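Local coordinates for protein P43 (Trichuris muris, PDB 6QIX) that is the major secreted protein of a whipworm parasite, tethers to matrix and inhibits the function of interleukin-13, at residues M42-S47 against M52-N57. Residues are numbered along the deposited sequence; the frame is centred on the assembly and turned at random.
With NAG (2-acetamido-2-deoxy-beta-D-glucopyranose), chain C; ACT (acetate ion), chain D.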
loop_
_atom_site.group_PDB
_atom_site.type_symbol
_atom_site.label_atom_id
_atom_site.label_comp_id
_atom_site.label_asym_id
_atom_site.label_seq_id
_atom_site.Cartn_x
_atom_site.Cartn_y
_atom_site.Cartn_z
ATOM N N MET A 42 13.309 5.839 -10.319
ATOM C CA MET A 42 12.666 7.015 -9.740
ATOM C C MET A 42 13.088 7.201 -8.285
ATOM O O MET A 42 13.373 8.323 -7.853
ATOM C CB MET A 42 11.138 6.905 -9.869
ATOM C CG MET A 42 10.372 8.052 -9.224
ATOM S SD MET A 42 8.576 7.861 -9.371
ATOM C CE MET A 42 8.425 8.179 -11.137
ATOM N N TYR A 43 13.134 6.112 -7.511
ATOM C CA TYR A 43 13.626 6.207 -6.138
ATOM C C TYR A 43 15.063 6.733 -6.100
ATOM O O TYR A 43 15.414 7.562 -5.244
ATOM C CB TYR A 43 13.526 4.832 -5.472
ATOM C CG TYR A 43 14.438 4.679 -4.284
ATOM C CD1 TYR A 43 14.169 5.340 -3.107
ATOM C CD2 TYR A 43 15.576 3.882 -4.340
ATOM C CE1 TYR A 43 15.016 5.202 -1.987
ATOM C CE2 TYR A 43 16.418 3.757 -3.263
ATOM C CZ TYR A 43 16.138 4.417 -2.091
ATOM O OH TYR A 43 16.960 4.271 -1.016
ATOM N N SER A 44 15.907 6.267 -7.029
ATOM C CA SER A 44 17.297 6.721 -7.078
ATOM C C SER A 44 17.376 8.229 -7.276
ATOM O O SER A 44 18.162 8.916 -6.615
ATOM C CB SER A 44 18.041 6.009 -8.210
ATOM O OG SER A 44 18.347 4.668 -7.847
ATOM N N LYS A 45 16.560 8.760 -8.183
ATOM C CA LYS A 45 16.600 10.188 -8.458
ATOM C C LYS A 45 16.020 10.982 -7.303
ATOM O O LYS A 45 16.514 12.070 -6.995
ATOM C CB LYS A 45 15.830 10.499 -9.739
ATOM C CG LYS A 45 16.387 9.827 -10.948
ATOM C CD LYS A 45 17.581 10.580 -11.505
ATOM C CE LYS A 45 17.706 10.337 -13.006
ATOM N NZ LYS A 45 19.123 10.198 -13.422
ATOM N N LEU A 46 14.950 10.479 -6.681
ATOM C CA LEU A 46 14.391 11.143 -5.495
ATOM C C LEU A 46 15.418 11.217 -4.378
ATOM O O LEU A 46 15.561 12.256 -3.713
ATOM C CB LEU A 46 13.136 10.409 -4.992
ATOM C CG LEU A 46 11.925 10.439 -5.942
ATOM C CD1 LEU A 46 10.799 9.554 -5.397
ATOM C CD2 LEU A 46 11.443 11.858 -6.135
ATOM N N SER A 47 16.122 10.107 -4.144
ATOM C CA SER A 47 17.105 10.049 -3.076
ATOM C C SER A 47 18.263 10.992 -3.376
ATOM O O SER A 47 18.666 11.790 -2.525
ATOM C CB SER A 47 17.559 8.596 -2.899
ATOM O OG SER A 47 18.758 8.529 -2.168
ATOM N N MET A 52 21.259 12.133 -0.908
ATOM C CA MET A 52 21.480 10.885 -0.199
ATOM C C MET A 52 21.713 9.764 -1.192
ATOM O O MET A 52 21.123 9.743 -2.276
ATOM C CB MET A 52 20.285 10.541 0.681
ATOM C CG MET A 52 19.712 11.745 1.365
ATOM S SD MET A 52 18.260 11.323 2.316
ATOM C CE MET A 52 19.007 10.753 3.835
ATOM N N HIS A 53 22.578 8.828 -0.808
ATOM C CA HIS A 53 22.769 7.610 -1.581
ATOM C C HIS A 53 21.468 6.817 -1.638
ATOM O O HIS A 53 20.641 6.863 -0.719
ATOM C CB HIS A 53 23.881 6.749 -0.963
ATOM C CG HIS A 53 25.252 7.080 -1.460
ATOM N ND1 HIS A 53 25.476 7.829 -2.596
ATOM C CD2 HIS A 53 26.477 6.765 -0.970
ATOM C CE1 HIS A 53 26.776 7.965 -2.783
ATOM N NE2 HIS A 53 27.407 7.327 -1.811
ATOM N N ALA A 54 21.281 6.095 -2.741
ATOM C CA ALA A 54 20.096 5.257 -2.922
ATOM C C ALA A 54 20.464 3.871 -2.418
ATOM O O ALA A 54 20.963 3.030 -3.164
ATOM C CB ALA A 54 19.649 5.230 -4.380
ATOM N N HIS A 55 20.214 3.623 -1.133
ATOM C CA HIS A 55 20.670 2.390 -0.505
ATOM C C HIS A 55 19.677 1.243 -0.612
ATOM O O HIS A 55 20.082 0.084 -0.494
ATOM C CB HIS A 55 20.984 2.645 0.971
ATOM C CG HIS A 55 22.193 3.505 1.192
ATOM N ND1 HIS A 55 23.437 3.187 0.687
ATOM C CD2 HIS A 55 22.347 4.669 1.867
ATOM C CE1 HIS A 55 24.304 4.119 1.040
ATOM N NE2 HIS A 55 23.669 5.029 1.758
ATOM N N ARG A 56 18.400 1.527 -0.821
ATOM C CA ARG A 56 17.418 0.463 -0.960
ATOM C C ARG A 56 17.504 -0.155 -2.345
ATOM O O ARG A 56 17.792 0.530 -3.334
ATOM C CB ARG A 56 16.002 0.998 -0.732
ATOM C CG ARG A 56 15.803 1.660 0.605
ATOM C CD ARG A 56 14.418 2.321 0.746
ATOM N NE ARG A 56 14.389 3.149 1.946
ATOM C CZ ARG A 56 14.332 2.665 3.185
ATOM N NH1 ARG A 56 14.249 1.358 3.380
ATOM N NH2 ARG A 56 14.340 3.489 4.231
ATOM N N ASN A 57 17.216 -1.453 -2.417
ATOM C CA ASN A 57 17.032 -2.134 -3.699
ATOM C C ASN A 57 15.550 -2.463 -3.849
ATOM O O ASN A 57 15.060 -3.405 -3.232
ATOM C CB ASN A 57 17.885 -3.392 -3.791
ATOM C CG ASN A 57 17.573 -4.219 -5.028
ATOM O OD1 ASN A 57 16.824 -3.778 -5.897
ATOM N ND2 ASN A 57 18.148 -5.435 -5.113
HETATM C C1 NAG C . 17.921 -6.312 -6.260
HETATM C C2 NAG C . 19.191 -7.077 -6.629
HETATM C C3 NAG C . 18.939 -7.959 -7.850
HETATM C C4 NAG C . 17.756 -8.886 -7.603
HETATM C C5 NAG C . 16.525 -8.078 -7.198
HETATM C C6 NAG C . 15.344 -8.955 -6.823
HETATM C C7 NAG C . 21.266 -5.945 -5.968
HETATM C C8 NAG C . 22.335 -4.976 -6.375
HETATM N N2 NAG C . 20.300 -6.166 -6.869
HETATM O O3 NAG C . 20.096 -8.738 -8.135
HETATM O O4 NAG C . 17.466 -9.633 -8.781
HETATM O O5 NAG C . 16.825 -7.255 -6.057
HETATM O O6 NAG C . 15.334 -9.316 -5.446
HETATM O O7 NAG C . 21.275 -6.501 -4.868
HETATM C C ACT D . 15.073 6.471 1.938
HETATM O O ACT D . 15.624 5.605 1.236
HETATM O OXT ACT D . 14.447 6.327 3.019
HETATM C CH3 ACT D . 15.138 7.898 1.352
#
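Tyr43 reaches from helix 39-49 to the chain that runs back alongside it, and its hydroxyl meets the backbone of Arg56. With CG anti to the backbone N (chi1 159°), the ring leaves the helix toward 52-57. CE2 rests against the methyl of Ala54, 3.7 Å from its CB, and that methyl also touches Ser44 OG, a hydroxyl hydrogen-bonded to Gln40 O one turn back. At the end of the ring, Tyr43 OH accepts a nearly straight bond from Arg56 N (3.1 Å, 164° at the hydrogen) and donates to an acetate oxygen, ACT O, which lies at the ring edge.

The Arg56 side chain crosses that of Tyr43 at about a right angle. Its CB lies 3.7 Å from Tyr43 CZ, and CG packs on the hydroxyl. CD comes next to ACT O, and the extended chain then delivers NE to the same oxygen at 2.8 Å. NH2 hydrogen-bonds to ACT OXT at 3.1 Å, while NH1 hydrogen-bonds to Tyr361 O and Lys363 O. The guanidinium is thus gripped by both the anion and the chain around Tyr361 and Lys363, which should fix its rotation.

Nearer the helix end, Ser47 OG donates to Met52 O at 2.7 Å, approaching from well above the carbonyl plane. Met52 N returns a bond to Ser47 O (3.1 Å), so backbone and side chain of one serine both hold the turning chain.

Beyond Arg56, Asn57 carries an N-linked NAG through ND2. The whole is a surface contact in which the loop after helix 39-49 folds back along the helix, pinned by serine and tyrosine hydroxyls, while Tyr43, Arg56 and Tyr145 together hydrogen-bond an acetate probably taken from the crystallisation liquor.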